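Local coordinates for steroid delta-isomerase (Pseudomonas aeruginosa, PDB 3MSO), which catalyses the delta-isomerisation of steroids, moving the carbon-carbon double bond of Δ5-3-oxosteroids into conjugation with the ketone, at the interface of chains A and B. Coordinates in Å, arbitrary orientation; residue numbers count along the deposited sequence, not the author numbering. Chains: chain A/B, Steroid delta-isomerase.

Contact 1: the interface of chains A and B. Residues chain A 73, 75, 84, 86, 97, 99, 118; chain B 82, 84, 99, 101, 103, 114, 116.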
ATOM      1  N   ARG A  73      13.012  15.768  16.092  1.00 45.67           N
ATOM      2  CA  ARG A  73      12.426  16.078  17.396  1.00 44.35           C
ATOM      3  C   ARG A  73      12.605  14.935  18.369  1.00 48.49           C
ATOM      4  O   ARG A  73      12.573  13.774  17.984  1.00 47.65           O
ATOM      5  CB  ARG A  73      10.934  16.428  17.288  1.00 41.84           C
ATOM      6  CG  ARG A  73      10.628  17.813  16.735  1.00 34.18           C
ATOM      7  CD  ARG A  73       9.145  17.986  16.493  1.00 37.66           C
ATOM      8  NE  ARG A  73       8.663  17.173  15.364  1.00 47.34           N
ATOM      9  CZ  ARG A  73       7.429  17.233  14.869  1.00 55.05           C
ATOM     10  NH1 ARG A  73       6.530  18.049  15.403  1.00 35.24           N
ATOM     11  NH2 ARG A  73       7.086  16.476  13.839  1.00 40.31           N
ATOM     12  N   LEU A  75      11.002  13.890  22.123  1.00 40.46           N
ATOM     13  CA  LEU A  75       9.906  14.151  23.044  1.00 38.60           C
ATOM     14  C   LEU A  75       9.941  13.176  24.208  1.00 42.46           C
ATOM     15  O   LEU A  75      10.208  11.992  24.009  1.00 42.61           O
ATOM     16  CB  LEU A  75       8.562  14.055  22.293  1.00 37.12           C
ATOM     17  CG  LEU A  75       8.450  14.821  20.958  1.00 39.50           C
ATOM     18  CD1 LEU A  75       8.695  13.905  19.772  1.00 37.64           C
ATOM     19  CD2 LEU A  75       7.120  15.529  20.835  1.00 40.57           C
ATOM     20  N   VAL A  84      10.385   9.606  22.584  1.00 38.57           N
ATOM     21  CA  VAL A  84      10.082   9.435  21.161  1.00 37.16           C
ATOM     22  C   VAL A  84      11.180  10.202  20.413  1.00 42.13           C
ATOM     23  O   VAL A  84      11.396  11.401  20.661  1.00 41.97           O
ATOM     24  CB  VAL A  84       8.649   9.830  20.721  1.00 38.40           C
ATOM     25  CG1 VAL A  84       8.579  10.085  19.220  1.00 38.03           C
ATOM     26  CG2 VAL A  84       7.660   8.758  21.111  1.00 36.95           C
ATOM     27  N   GLU A  86      12.100  11.183  16.805  1.00 39.89           N
ATOM     28  CA  GLU A  86      11.630  11.367  15.431  1.00 39.32           C
ATOM     29  C   GLU A  86      12.834  11.303  14.503  1.00 42.36           C
ATOM     30  O   GLU A  86      13.856  11.925  14.789  1.00 44.94           O
ATOM     31  CB  GLU A  86      10.917  12.736  15.287  1.00 40.82           C
ATOM     32  CG  GLU A  86      10.549  13.105  13.857  1.00 49.13           C
ATOM     33  CD  GLU A  86      10.142  14.547  13.631  1.00 64.38           C
ATOM     34  OE1 GLU A  86      10.785  15.462  14.198  1.00 61.69           O
ATOM     35  OE2 GLU A  86       9.202  14.764  12.838  1.00 38.23           O
ATOM     36  N   LYS A  97       9.964   8.549   6.956  1.00 46.39           N
ATOM     37  CA  LYS A  97       9.838   9.276   8.203  1.00 44.83           C
ATOM     38  C   LYS A  97       9.481   8.247   9.262  1.00 46.06           C
ATOM     39  O   LYS A  97       8.744   7.296   8.976  1.00 45.71           O
ATOM     40  CB  LYS A  97       8.700  10.268   8.018  1.00 47.14           C
ATOM     41  CG  LYS A  97       8.804  11.477   8.856  1.00 53.47           C
ATOM     42  CD  LYS A  97       9.962  12.387   8.534  1.00 50.79           C
ATOM     43  CE  LYS A  97      10.182  13.125   9.830  1.00 56.40           C
ATOM     44  NZ  LYS A  97       8.921  13.752  10.339  1.00 37.57           N
ATOM     45  N   ILE A  99       9.655   7.013  13.879  1.00 37.36           N
ATOM     46  CA  ILE A  99       9.854   7.227  15.309  1.00 36.25           C
ATOM     47  C   ILE A  99      10.430   6.010  16.017  1.00 43.49           C
ATOM     48  O   ILE A  99      10.053   4.884  15.718  1.00 45.09           O
ATOM     49  CB  ILE A  99       8.583   7.749  16.068  1.00 37.06           C
ATOM     50  CG1 ILE A  99       7.383   6.762  15.991  1.00 36.66           C
ATOM     51  CG2 ILE A  99       8.203   9.171  15.662  1.00 33.94           C
ATOM     52  CD1 ILE A  99       6.543   6.635  17.312  1.00 34.95           C
ATOM     53  N   ARG A 118       6.467   5.888   8.130  1.00 41.95           N
ATOM     54  CA  ARG A 118       5.512   6.448   7.172  1.00 41.89           C
ATOM     55  C   ARG A 118       6.297   7.023   5.977  1.00 45.39           C
ATOM     56  O   ARG A 118       7.442   7.443   6.184  1.00 44.43           O
ATOM     57  CB  ARG A 118       4.577   7.490   7.828  1.00 38.16           C
ATOM     58  CG  ARG A 118       5.254   8.759   8.310  1.00 38.39           C
ATOM     59  CD  ARG A 118       4.252   9.866   8.541  1.00 44.55           C
ATOM     60  NE  ARG A 118       3.741  10.386   7.272  1.00 56.29           N
ATOM     61  CZ  ARG A 118       4.324  11.346   6.562  1.00 56.91           C
ATOM     62  NH1 ARG A 118       5.439  11.916   6.993  1.00 41.43           N
ATOM     63  NH2 ARG A 118       3.795  11.746   5.416  1.00 46.39           N
TER
ATOM     64  N   SER B  82       5.769  20.809  20.554  1.00 43.64           N
ATOM     65  CA  SER B  82       5.423  19.557  19.901  1.00 42.97           C
ATOM     66  C   SER B  82       5.035  18.492  20.910  1.00 46.07           C
ATOM     67  O   SER B  82       5.620  18.382  21.995  1.00 43.69           O
ATOM     68  CB  SER B  82       6.533  19.073  18.978  1.00 47.19           C
ATOM     69  OG  SER B  82       6.448  19.725  17.722  1.00 59.52           O
ATOM     70  N   VAL B  84       3.505  14.207  21.097  1.00 40.90           N
ATOM     71  CA  VAL B  84       3.235  12.908  20.488  1.00 40.15           C
ATOM     72  C   VAL B  84       2.181  12.243  21.371  1.00 43.60           C
ATOM     73  O   VAL B  84       2.385  12.093  22.589  1.00 43.59           O
ATOM     74  CB  VAL B  84       4.483  12.011  20.246  1.00 43.31           C
ATOM     75  CG1 VAL B  84       4.088  10.538  20.095  1.00 42.20           C
ATOM     76  CG2 VAL B  84       5.258  12.484  19.024  1.00 42.86           C
ATOM     77  N   ILE B  99       0.509   7.029  16.345  1.00 38.39           N
ATOM     78  CA  ILE B  99       0.870   8.303  16.964  1.00 37.27           C
ATOM     79  C   ILE B  99       0.284   9.497  16.226  1.00 42.76           C
ATOM     80  O   ILE B  99       0.248   9.513  15.008  1.00 43.23           O
ATOM     81  CB  ILE B  99       2.405   8.507  17.197  1.00 39.91           C
ATOM     82  CG1 ILE B  99       3.224   8.478  15.885  1.00 41.59           C
ATOM     83  CG2 ILE B  99       2.958   7.562  18.250  1.00 40.02           C
ATOM     84  CD1 ILE B  99       4.414   9.507  15.835  1.00 49.18           C
HETATM   85  N   MSE B 101       1.448  13.159  15.920  1.00 34.55           N
HETATM   86  CA  MSE B 101       2.590  14.021  16.229  1.00 33.47           C
HETATM   87  C   MSE B 101       2.218  15.440  15.806  1.00 42.14           C
HETATM   88  O   MSE B 101       2.261  15.773  14.624  1.00 45.50           O
HETATM   89  CB  MSE B 101       3.898  13.529  15.596  1.00 34.06           C
HETATM   90  CG  MSE B 101       5.115  14.420  15.933  1.00 38.18           C
HETATM   91 SE   MSE B 101       6.798  13.425  15.941  0.75 42.68          SE
HETATM   92  CE  MSE B 101       6.764  12.693  14.182  1.00 38.59           C
ATOM     93  N   ARG B 103       2.569  19.628  16.032  1.00 45.58           N
ATOM     94  CA  ARG B 103       3.391  20.824  16.218  1.00 46.27           C
ATOM     95  C   ARG B 103       2.443  22.059  16.233  1.00 51.29           C
ATOM     96  O   ARG B 103       1.577  22.197  15.360  1.00 52.55           O
ATOM     97  CB  ARG B 103       4.450  20.980  15.120  1.00 48.20           C
ATOM     98  CG  ARG B 103       5.349  22.204  15.332  1.00 55.38           C
ATOM     99  CD  ARG B 103       6.203  22.519  14.131  1.00 56.27           C
ATOM    100  NE  ARG B 103       7.403  21.686  14.108  1.00 61.25           N
ATOM    101  CZ  ARG B 103       7.642  20.726  13.220  1.00 76.10           C
ATOM    102  NH1 ARG B 103       6.771  20.478  12.242  1.00 56.54           N
ATOM    103  NH2 ARG B 103       8.765  20.022  13.285  1.00 68.90           N
ATOM    104  N   GLU B 114       1.074  15.101  11.930  1.00 42.98           N
ATOM    105  CA  GLU B 114       1.666  13.923  11.314  1.00 41.08           C
ATOM    106  C   GLU B 114       1.215  12.656  12.020  1.00 42.77           C
ATOM    107  O   GLU B 114       1.358  12.533  13.235  1.00 42.29           O
ATOM    108  CB  GLU B 114       3.176  14.079  11.342  1.00 42.16           C
ATOM    109  CG  GLU B 114       3.954  13.032  10.587  1.00 49.14           C
ATOM    110  CD  GLU B 114       5.441  13.322  10.508  1.00 58.11           C
ATOM    111  OE1 GLU B 114       5.888  14.352  11.061  1.00 49.83           O
ATOM    112  OE2 GLU B 114       6.162  12.500   9.903  1.00 38.28           O
HETATM  113  N   MSE B 116       1.340   8.312  12.145  1.00 33.70           N
HETATM  114  CA  MSE B 116       2.037   7.053  11.796  1.00 31.99           C
HETATM  115  C   MSE B 116       1.232   5.911  12.438  1.00 41.98           C
HETATM  116  O   MSE B 116       0.694   6.054  13.540  1.00 41.73           O
HETATM  117  CB  MSE B 116       3.478   6.990  12.299  1.00 31.65           C
HETATM  118  CG  MSE B 116       4.327   8.160  11.855  1.00 34.39           C
HETATM  119 SE   MSE B 116       6.190   7.842  12.220  0.75 35.53          SE
HETATM  120  CE  MSE B 116       6.804   9.664  11.946  1.00 31.37           C
TER
HETATM  121  O   HOH W   1       4.350  17.406  13.563  1.00 42.85           O

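Contact 2: the interface of chains A and B. Residues chain A 5-6, 74-78, 82-83; chain B 6, 74-78, 82-83.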
ATOM      1  N   LEU A   5      16.286  17.320  27.937  1.00 73.88           N
ATOM      2  CA  LEU A   5      15.003  16.611  27.934  1.00 69.58           C
ATOM      3  C   LEU A   5      14.687  16.140  29.375  1.00 70.52           C
ATOM      4  O   LEU A   5      15.589  15.616  30.046  1.00 70.54           O
ATOM      5  CB  LEU A   5      15.112  15.423  26.960  1.00 67.52           C
ATOM      6  CG  LEU A   5      13.858  14.938  26.273  1.00 68.79           C
ATOM      7  CD1 LEU A   5      13.169  16.040  25.470  1.00 68.11           C
ATOM      8  CD2 LEU A   5      14.185  13.810  25.371  1.00 70.62           C
ATOM      9  N   PRO A   6      13.442  16.368  29.885  1.00 64.45           N
ATOM     10  CA  PRO A   6      13.130  16.038  31.298  1.00 62.95           C
ATOM     11  C   PRO A   6      12.960  14.547  31.622  1.00 62.44           C
ATOM     12  O   PRO A   6      11.900  14.101  32.076  1.00 63.15           O
ATOM     13  CB  PRO A   6      11.858  16.842  31.557  1.00 64.56           C
ATOM     14  CG  PRO A   6      11.163  16.851  30.235  1.00 68.26           C
ATOM     15  CD  PRO A   6      12.279  16.999  29.221  1.00 64.76           C
ATOM     16  N   GLN A  74      12.793  15.278  19.637  1.00 47.59           N
ATOM     17  CA  GLN A  74      12.920  14.344  20.749  1.00 46.48           C
ATOM     18  C   GLN A  74      11.931  14.795  21.788  1.00 47.12           C
ATOM     19  O   GLN A  74      11.969  15.951  22.230  1.00 46.33           O
ATOM     20  CB  GLN A  74      14.354  14.305  21.302  1.00 49.17           C
ATOM     21  CG  GLN A  74      15.340  13.854  20.230  1.00 54.32           C
ATOM     22  CD  GLN A  74      16.707  13.558  20.749  1.00 78.25           C
ATOM     23  OE1 GLN A  74      16.923  13.258  21.930  1.00 70.65           O
ATOM     24  NE2 GLN A  74      17.662  13.604  19.846  1.00 84.56           N
ATOM     25  N   LEU A  75      11.002  13.890  22.123  1.00 40.46           N
ATOM     26  CA  LEU A  75       9.906  14.151  23.044  1.00 38.60           C
ATOM     27  C   LEU A  75       9.941  13.176  24.208  1.00 42.46           C
ATOM     28  O   LEU A  75      10.208  11.992  24.009  1.00 42.61           O
ATOM     29  CB  LEU A  75       8.562  14.055  22.293  1.00 37.12           C
ATOM     30  CG  LEU A  75       8.450  14.821  20.958  1.00 39.50           C
ATOM     31  CD1 LEU A  75       8.695  13.905  19.772  1.00 37.64           C
ATOM     32  CD2 LEU A  75       7.120  15.529  20.835  1.00 40.57           C
ATOM     33  N   ALA A  76       9.683  13.674  25.420  1.00 38.01           N
ATOM     34  CA  ALA A  76       9.708  12.873  26.642  1.00 36.53           C
ATOM     35  C   ALA A  76       8.342  12.852  27.296  1.00 39.84           C
ATOM     36  O   ALA A  76       7.632  13.865  27.294  1.00 36.12           O
ATOM     37  CB  ALA A  76      10.736  13.433  27.620  1.00 37.66           C
ATOM     38  N   SER A  77       7.983  11.693  27.887  1.00 37.91           N
ATOM     39  CA  SER A  77       6.721  11.547  28.631  1.00 36.87           C
ATOM     40  C   SER A  77       6.911  12.261  30.002  1.00 44.14           C
ATOM     41  O   SER A  77       8.059  12.420  30.443  1.00 46.67           O
ATOM     42  CB  SER A  77       6.398  10.068  28.825  1.00 34.99           C
ATOM     43  OG  SER A  77       7.445   9.402  29.518  1.00 40.08           O
ATOM     44  N   ALA A  78       5.821  12.660  30.680  1.00 39.77           N
ATOM     45  CA  ALA A  78       5.902  13.344  31.982  1.00 40.08           C
ATOM     46  C   ALA A  78       6.573  12.524  33.101  1.00 45.38           C
ATOM     47  O   ALA A  78       7.085  13.105  34.061  1.00 47.81           O
ATOM     48  CB  ALA A  78       4.514  13.797  32.432  1.00 41.57           C
ATOM     49  N   SER A  82       9.769   7.438  29.217  1.00 33.83           N
ATOM     50  CA  SER A  82       9.520   7.183  27.793  1.00 32.68           C
ATOM     51  C   SER A  82       9.963   8.367  26.945  1.00 39.30           C
ATOM     52  O   SER A  82       9.801   9.529  27.329  1.00 40.71           O
ATOM     53  CB  SER A  82       8.068   6.828  27.509  1.00 36.04           C
ATOM     54  OG  SER A  82       7.812   5.451  27.725  1.00 45.56           O
ATOM     55  N   VAL A  83      10.526   8.048  25.789  1.00 36.89           N
ATOM     56  CA  VAL A  83      11.070   8.983  24.820  1.00 37.75           C
ATOM     57  C   VAL A  83      10.611   8.601  23.413  1.00 42.13           C
ATOM     58  O   VAL A  83      10.417   7.419  23.107  1.00 42.56           O
ATOM     59  CB  VAL A  83      12.628   9.055  24.942  1.00 43.51           C
ATOM     60  CG1 VAL A  83      13.340   7.894  24.235  1.00 43.06           C
ATOM     61  CG2 VAL A  83      13.166  10.393  24.465  1.00 44.51           C
TER
ATOM     62  N   PRO B   6       5.167  19.340  30.109  1.00 60.57           N
ATOM     63  CA  PRO B   6       5.824  20.663  30.038  1.00 59.78           C
ATOM     64  C   PRO B   6       5.632  21.398  28.698  1.00 63.12           C
ATOM     65  O   PRO B   6       6.606  21.676  27.981  1.00 64.73           O
ATOM     66  CB  PRO B   6       7.295  20.318  30.287  1.00 61.84           C
ATOM     67  CG  PRO B   6       7.452  18.937  29.725  1.00 65.59           C
ATOM     68  CD  PRO B   6       6.154  18.238  30.038  1.00 60.98           C
ATOM     69  N   GLN B  74       1.735  10.198  26.352  1.00 33.73           N
ATOM     70  CA  GLN B  74       1.770  11.550  25.810  1.00 32.52           C
ATOM     71  C   GLN B  74       3.143  12.095  26.137  1.00 35.43           C
ATOM     72  O   GLN B  74       3.564  12.102  27.298  1.00 36.73           O
ATOM     73  CB  GLN B  74       0.650  12.420  26.402  1.00 34.31           C
ATOM     74  CG  GLN B  74      -0.719  11.850  26.066  1.00 47.90           C
ATOM     75  CD  GLN B  74      -1.863  12.740  26.394  1.00 59.03           C
ATOM     76  OE1 GLN B  74      -1.718  13.954  26.519  1.00 44.82           O
ATOM     77  NE2 GLN B  74      -3.033  12.141  26.503  1.00 59.71           N
ATOM     78  N   LEU B  75       3.856  12.497  25.103  1.00 31.19           N
ATOM     79  CA  LEU B  75       5.219  12.974  25.198  1.00 31.34           C
ATOM     80  C   LEU B  75       5.342  14.364  24.592  1.00 39.55           C
ATOM     81  O   LEU B  75       4.760  14.642  23.541  1.00 41.40           O
ATOM     82  CB  LEU B  75       6.159  11.990  24.452  1.00 30.95           C
ATOM     83  CG  LEU B  75       6.005  10.482  24.775  1.00 32.85           C
ATOM     84  CD1 LEU B  75       5.138   9.771  23.730  1.00 30.79           C
ATOM     85  CD2 LEU B  75       7.349   9.815  24.921  1.00 30.59           C
ATOM     86  N   ALA B  76       6.112  15.227  25.244  1.00 37.59           N
ATOM     87  CA  ALA B  76       6.346  16.602  24.801  1.00 37.92           C
ATOM     88  C   ALA B  76       7.807  16.838  24.414  1.00 45.05           C
ATOM     89  O   ALA B  76       8.717  16.309  25.060  1.00 46.26           O
ATOM     90  CB  ALA B  76       5.947  17.573  25.910  1.00 38.31           C
ATOM     91  N   SER B  77       8.033  17.667  23.391  1.00 42.57           N
ATOM     92  CA  SER B  77       9.386  18.081  23.005  1.00 44.40           C
ATOM     93  C   SER B  77       9.883  19.140  24.038  1.00 52.97           C
ATOM     94  O   SER B  77       9.044  19.774  24.703  1.00 51.29           O
ATOM     95  CB  SER B  77       9.371  18.674  21.603  1.00 45.45           C
ATOM     96  OG  SER B  77       8.501  19.788  21.544  1.00 46.75           O
ATOM     97  N   ALA B  78      11.219  19.342  24.166  1.00 53.73           N
ATOM     98  CA  ALA B  78      11.754  20.323  25.140  1.00 56.59           C
ATOM     99  C   ALA B  78      11.335  21.787  24.897  1.00 61.84           C
ATOM    100  O   ALA B  78      11.343  22.581  25.837  1.00 63.80           O
ATOM    101  CB  ALA B  78      13.263  20.221  25.248  1.00 59.20           C
ATOM    102  N   SER B  82       5.769  20.809  20.554  1.00 43.64           N
ATOM    103  CA  SER B  82       5.423  19.557  19.901  1.00 42.97           C
ATOM    104  C   SER B  82       5.035  18.492  20.910  1.00 46.07           C
ATOM    105  O   SER B  82       5.620  18.382  21.995  1.00 43.69           O
ATOM    106  CB  SER B  82       6.533  19.073  18.978  1.00 47.19           C
ATOM    107  OG  SER B  82       6.448  19.725  17.722  1.00 59.52           O
ATOM    108  N   VAL B  83       4.028  17.707  20.529  1.00 42.98           N
ATOM    109  CA  VAL B  83       3.470  16.626  21.316  1.00 41.42           C
ATOM    110  C   VAL B  83       3.330  15.364  20.468  1.00 44.95           C
ATOM    111  O   VAL B  83       3.099  15.446  19.256  1.00 45.22           O
ATOM    112  CB  VAL B  83       2.123  17.087  21.948  1.00 45.42           C
ATOM    113  CG1 VAL B  83       0.948  17.021  20.969  1.00 44.38           C
ATOM    114  CG2 VAL B  83       1.810  16.326  23.228  1.00 45.93           C
TER

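Contact 1: the interface of chains A and B
A:Arg73 buries more surface here than any other residue, and its guanidinium is held both on its faces and round its rim. Leaving the backbone with CG anti to the carbonyl carbon and turning at chi3 (-70°), it lays one face on CG of the selenomethionine B:Met101, while B:Arg103 covers the other. The two guanidinium planes lie 11° apart, with B:Arg103 NH2 over the centre of the A:Arg73 group and 3.5 Å from its CZ. Two like charges stacked in this way probably depend on nearby carboxylates. A:Glu86 supplies one from the same chain, taking NE and NH2 side-on, one to each oxygen; A:Arg73 NH2 to A:Glu86 OE2 is 2.9 Å and nearly straight, and both nitrogens come from above the carboxylate plane. The backbone N of A:Arg73 also bonds OE1, on its anti lone pair. At the rim, A:Arg73 NH1 donates in plane to B:Ser82 OG at 2.9 Å, and a water shared by NH1 and NH2 leads to B:Met101 O.

B:Met101 reaches A:Arg73 tip to tip, bending at chi3 so that CE lies against CG of A:Glu86. B:Glu114, extended with CG anti to its backbone N, adds the second carboxylate, OE1 salt-bridged in plane to A:Arg73 NH2 at 3.7 Å. B:Glu114 OE2 takes A:Lys97 NZ on its syn lone pair at 3.1 Å and A:Arg118 NH1 from above the plane. A:Lys97 NZ also bonds A:Glu86 OE2 at 2.7 Å, so the ammonium bridges carboxylates of both chains and should ease their repulsion. A:Ile99 CG2 packs on B:Ile99 CD1 at 3.8 Å. All these residues belong to strands 69-77, 82-91, 94-104 and 110-118, whose sheets face each other across the two-fold.

Contact 2: the interface of chains A and B
The carbonyl oxygen of B:Ala76 accepts a bond from the backbone N of A:Ala76 at 2.8 Å, one of a reciprocal pair. The twin bond runs from B:Ala76 N to A:Ala76 O at 2.9 Å, so this one residue pairs with its own copy through both its N-H and its C=O. Both bonds are fairly straight at the hydrogen, near 160°, but each donor stands well above the carbonyl plane, away from the lone pairs. The two 69-77 strands thus run antiparallel, with A:Leu75 facing B:Ser77 and A:Ser77 facing B:Leu75 on either side of the alanine pair.

The leucines do most of the side-chain work. Each sends CG anti to its carbonyl carbon (chi1 -49°), and A:Leu75 CB and B:Leu75 CB meet across the axis at 3.8 Å. From there each side chain runs on alongside the partner strand: A:Leu75 CD2 lies 3.8 Å from B:Val83 CA and 3.9 Å from B:Ser77 CB, and B:Leu75 does the same on chain A.

The partner backbone under that methyl is braced from within its own chain. A:Ser77 OG takes the crowded position between backbone N and carbonyl carbon (chi1 58°), from which it donates to A:Ser82 O at 3.2 Å, in the carbonyl plane and on a lone pair, and chain B repeats it. This ties the end of strand 69-77 to the start of 82-91. Over the alanines, A:Pro6 and B:Pro6 approach through their CG atoms, 4.3 Å apart, while A:Leu5 CD1 reaches towards B:Ala78. The short strand pairing joins the two subunits backbone to backbone and sets their register, probably as part of a functional dimer.

About 11 Å separates the C-alpha centres of contact 1 and contact 2, and A:Leu75 and B:Ser82 belong to both. Strands 69-77 and 82-91 run through the two patches: contact 2 takes the end of the first and the start of the second, close to the dyad, and contact 1 continues down the sheet faces into 94-104 and 110-118. Backbone pairing in one and side-chain charges and packing in the other therefore form a continuous seam, with contact 1 repeated by its twin. A two-fold interface built in both ways suggests a genuine dimer within the deposited four-chain assembly, though the structure alone does not prove it.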